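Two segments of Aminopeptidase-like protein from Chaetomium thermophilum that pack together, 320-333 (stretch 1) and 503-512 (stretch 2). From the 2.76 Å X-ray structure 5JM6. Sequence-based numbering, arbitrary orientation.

Stretch 1, residues 320-333: HAKRAPTDGVIKLV
Stretch 2 503-512: YKGFLDFWEE

Stretch 2 is helical throughout, kinked near its end where the N atoms of E511 and E512 lack bonds to the preceding turn. Stretch 1 runs extended through A321 and K322, makes a type I turn from A324 to D327, and enters a strand at I330. Strand and helix run roughly antiparallel, 151° between directions, their axes 8.9 Å apart at closest. CA atoms pair A321 with K504 (5.6 Å), K322 with D508 (6.2 Å), K331 with L507 (5.9 Å) and V329 with E511 (6.7 Å).

The first rule is that helix side chains satisfy loop backbone. K504 (t, t, t, p) gives NZ to H320 O at 2.5 Å. D508 (chi1 m) takes K322 N on OD1 at 3.0 Å. E511, extended (t, t), accepts G328 N on OE2 at 2.9 Å, nearly linear; a CB on G328 would clash with E511 OE1, so glycine fits.

The second is a buried lysine whose ammonium is held by two carboxylates and a backbone oxygen. K331 (m, t, t, t) points toward the helix, and its NZ bridges D508 OD1 (3.1 Å) and D327 OD2 (3.3 Å) while donating to K322 O (2.9 Å). A water donates to D327 OD1 (2.9 Å) and E511 OE2 (2.6 Å), linking two like charges.

Apolar contact adds to this: V329 CG1 (chi1 m) lies 4.5 Å from W510 CD1 and 3.5 Å from the aliphatic CB of E511. The CB of buried L507 (m, t) packs 4.1 Å from K331 CG, in the lysine's aliphatic chain.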

# COMPACT_ATOMS: atom_id res chain seq x y z
N HIS A 320 48.50 31.61 -23.81
CA HIS A 320 48.47 31.98 -25.23
C HIS A 320 47.92 33.39 -25.51
O HIS A 320 47.77 33.77 -26.67
CB HIS A 320 47.67 30.95 -26.01
CG HIS A 320 48.39 29.65 -26.20
ND1 HIS A 320 48.97 29.29 -27.40
CD2 HIS A 320 48.65 28.64 -25.34
CE1 HIS A 320 49.55 28.11 -27.27
NE2 HIS A 320 49.36 27.69 -26.03
N ALA A 321 47.60 34.14 -24.46
CA ALA A 321 47.02 35.47 -24.64
C ALA A 321 48.03 36.47 -25.21
O ALA A 321 49.24 36.29 -25.06
CB ALA A 321 46.46 35.98 -23.33
N LYS A 322 47.52 37.51 -25.87
CA LYS A 322 48.36 38.61 -26.33
C LYS A 322 48.98 39.34 -25.14
O LYS A 322 48.36 39.44 -24.08
CB LYS A 322 47.56 39.62 -27.15
CG LYS A 322 47.11 39.18 -28.54
CD LYS A 322 46.40 40.34 -29.23
CE LYS A 322 45.46 39.87 -30.33
NZ LYS A 322 44.59 40.97 -30.83
N ARG A 323 50.20 39.84 -25.30
CA ARG A 323 50.58 41.03 -24.55
C ARG A 323 50.88 42.13 -25.55
O ARG A 323 52.03 42.30 -25.98
CB ARG A 323 51.80 40.76 -23.67
CG ARG A 323 51.69 39.57 -22.74
CD ARG A 323 52.77 39.65 -21.67
NE ARG A 323 54.09 39.87 -22.25
CZ ARG A 323 55.08 40.52 -21.65
NH1 ARG A 323 54.90 41.03 -20.44
NH2 ARG A 323 56.24 40.68 -22.26
N ALA A 324 49.89 42.96 -25.82
CA ALA A 324 50.06 44.06 -26.76
C ALA A 324 50.58 45.22 -25.95
O ALA A 324 50.31 45.31 -24.75
CB ALA A 324 48.75 44.40 -27.45
N PRO A 325 51.36 46.12 -26.58
CA PRO A 325 51.86 47.27 -25.82
C PRO A 325 50.72 48.19 -25.38
O PRO A 325 50.91 49.02 -24.49
CB PRO A 325 52.79 47.97 -26.82
CG PRO A 325 52.28 47.56 -28.16
CD PRO A 325 51.79 46.15 -27.99
N THR A 326 49.56 48.05 -26.01
CA THR A 326 48.40 48.87 -25.71
C THR A 326 47.38 48.21 -24.76
O THR A 326 46.28 48.73 -24.58
CB THR A 326 47.69 49.29 -27.01
OG1 THR A 326 47.46 48.13 -27.82
CG2 THR A 326 48.56 50.26 -27.78
N ASP A 327 47.72 47.05 -24.19
CA ASP A 327 46.82 46.38 -23.25
C ASP A 327 46.81 47.10 -21.91
O ASP A 327 47.83 47.18 -21.23
CB ASP A 327 47.24 44.92 -23.03
CG ASP A 327 46.82 44.02 -24.17
OD1 ASP A 327 45.83 44.33 -24.86
OD2 ASP A 327 47.48 42.97 -24.35
N GLY A 328 45.63 47.58 -21.51
CA GLY A 328 45.52 48.35 -20.30
C GLY A 328 44.94 47.58 -19.13
O GLY A 328 44.93 48.08 -18.00
N VAL A 329 44.46 46.37 -19.38
CA VAL A 329 43.85 45.60 -18.31
C VAL A 329 44.79 44.54 -17.76
O VAL A 329 45.85 44.27 -18.32
CB VAL A 329 42.55 44.90 -18.80
CG1 VAL A 329 41.60 45.92 -19.39
CG2 VAL A 329 42.88 43.81 -19.81
N ILE A 330 44.35 43.90 -16.68
CA ILE A 330 45.03 42.74 -16.12
C ILE A 330 44.29 41.50 -16.59
O ILE A 330 43.06 41.46 -16.54
CB ILE A 330 45.09 42.79 -14.58
CG1 ILE A 330 46.06 43.88 -14.11
CG2 ILE A 330 45.50 41.44 -14.01
CD1 ILE A 330 46.09 44.06 -12.61
N LYS A 331 45.03 40.52 -17.08
CA LYS A 331 44.43 39.26 -17.53
C LYS A 331 44.73 38.18 -16.51
O LYS A 331 45.89 37.88 -16.25
CB LYS A 331 44.95 38.88 -18.91
CG LYS A 331 44.56 39.86 -19.99
CD LYS A 331 45.33 39.60 -21.26
CE LYS A 331 45.10 40.72 -22.26
NZ LYS A 331 45.62 40.36 -23.61
N LEU A 332 43.68 37.58 -15.95
CA LEU A 332 43.82 36.74 -14.77
C LEU A 332 43.04 35.44 -14.89
O LEU A 332 41.92 35.42 -15.41
CB LEU A 332 43.37 37.52 -13.53
CG LEU A 332 43.49 36.94 -12.12
CD1 LEU A 332 43.65 38.07 -11.11
CD2 LEU A 332 42.30 36.07 -11.75
N VAL A 333 43.62 34.35 -14.39
CA VAL A 333 42.93 33.08 -14.28
C VAL A 333 43.04 32.57 -12.85
O VAL A 333 44.13 32.54 -12.27
CB VAL A 333 43.49 32.02 -15.25
CG1 VAL A 333 42.72 30.71 -15.11
CG2 VAL A 333 43.42 32.52 -16.69
N TYR A 503 38.24 31.45 -24.56
CA TYR A 503 38.78 32.14 -23.39
C TYR A 503 39.86 33.13 -23.78
O TYR A 503 39.90 34.25 -23.26
CB TYR A 503 39.35 31.14 -22.39
CG TYR A 503 38.32 30.23 -21.76
CD1 TYR A 503 37.07 30.70 -21.40
CD2 TYR A 503 38.62 28.90 -21.52
CE1 TYR A 503 36.13 29.87 -20.83
CE2 TYR A 503 37.69 28.06 -20.95
CZ TYR A 503 36.45 28.54 -20.60
OH TYR A 503 35.53 27.70 -20.03
N LYS A 504 40.74 32.73 -24.70
CA LYS A 504 41.77 33.65 -25.19
C LYS A 504 41.11 34.86 -25.83
O LYS A 504 41.58 35.99 -25.67
CB LYS A 504 42.69 32.97 -26.20
CG LYS A 504 43.78 33.91 -26.72
CD LYS A 504 44.51 33.34 -27.92
CE LYS A 504 45.05 34.45 -28.82
NZ LYS A 504 46.39 34.95 -28.40
N GLY A 505 40.01 34.62 -26.54
CA GLY A 505 39.25 35.70 -27.15
C GLY A 505 38.76 36.69 -26.11
O GLY A 505 38.81 37.90 -26.32
N PHE A 506 38.29 36.17 -24.99
CA PHE A 506 37.78 37.01 -23.91
C PHE A 506 38.88 37.86 -23.28
O PHE A 506 38.75 39.08 -23.20
CB PHE A 506 37.09 36.15 -22.85
CG PHE A 506 36.87 36.85 -21.54
CD1 PHE A 506 35.86 37.80 -21.41
CD2 PHE A 506 37.67 36.56 -20.45
CE1 PHE A 506 35.67 38.44 -20.20
CE2 PHE A 506 37.47 37.20 -19.24
CZ PHE A 506 36.47 38.15 -19.12
N LEU A 507 39.96 37.22 -22.85
CA LEU A 507 41.06 37.95 -22.22
C LEU A 507 41.64 38.99 -23.18
O LEU A 507 41.98 40.09 -22.76
CB LEU A 507 42.15 36.98 -21.74
CG LEU A 507 41.74 35.95 -20.68
CD1 LEU A 507 42.84 34.92 -20.50
CD2 LEU A 507 41.41 36.62 -19.35
N ASP A 508 41.74 38.65 -24.46
CA ASP A 508 42.33 39.57 -25.42
C ASP A 508 41.39 40.71 -25.81
O ASP A 508 41.84 41.84 -26.02
CB ASP A 508 42.77 38.82 -26.69
CG ASP A 508 43.99 37.94 -26.45
OD1 ASP A 508 44.57 37.99 -25.34
OD2 ASP A 508 44.38 37.20 -27.38
N PHE A 509 40.10 40.42 -25.95
CA PHE A 509 39.16 41.43 -26.44
C PHE A 509 38.28 42.16 -25.41
O PHE A 509 37.56 43.08 -25.79
CB PHE A 509 38.24 40.81 -27.49
CG PHE A 509 38.90 40.59 -28.82
CD1 PHE A 509 39.27 41.67 -29.60
CD2 PHE A 509 39.14 39.31 -29.29
CE1 PHE A 509 39.87 41.48 -30.83
CE2 PHE A 509 39.74 39.11 -30.52
CZ PHE A 509 40.11 40.20 -31.29
N TRP A 510 38.34 41.78 -24.14
CA TRP A 510 37.42 42.36 -23.16
C TRP A 510 37.53 43.89 -23.10
O TRP A 510 36.51 44.58 -23.13
CB TRP A 510 37.65 41.79 -21.76
CG TRP A 510 37.16 42.72 -20.69
CD1 TRP A 510 37.93 43.38 -19.78
CD2 TRP A 510 35.81 43.11 -20.44
NE1 TRP A 510 37.13 44.15 -18.96
CE2 TRP A 510 35.83 44.01 -19.35
CE3 TRP A 510 34.58 42.79 -21.03
CZ2 TRP A 510 34.67 44.58 -18.83
CZ3 TRP A 510 33.43 43.37 -20.51
CH2 TRP A 510 33.48 44.25 -19.43
N GLU A 511 38.76 44.39 -23.01
CA GLU A 511 38.98 45.83 -22.88
C GLU A 511 38.43 46.60 -24.07
O GLU A 511 37.83 47.66 -23.91
CB GLU A 511 40.48 46.13 -22.71
CG GLU A 511 40.83 47.61 -22.72
CD GLU A 511 42.31 47.88 -22.54
OE1 GLU A 511 42.66 48.96 -22.01
OE2 GLU A 511 43.13 47.02 -22.93
N GLU A 512 38.64 46.06 -25.27
CA GLU A 512 38.12 46.67 -26.49
C GLU A 512 36.59 46.71 -26.48
O GLU A 512 35.99 47.72 -26.82
CB GLU A 512 38.63 45.91 -27.72
CG GLU A 512 37.95 46.31 -29.03
CD GLU A 512 38.73 45.84 -30.25
OE1 GLU A 512 39.85 45.33 -30.07
OE2 GLU A 512 38.21 45.98 -31.37
O HOH W 1 43.56 44.45 -23.09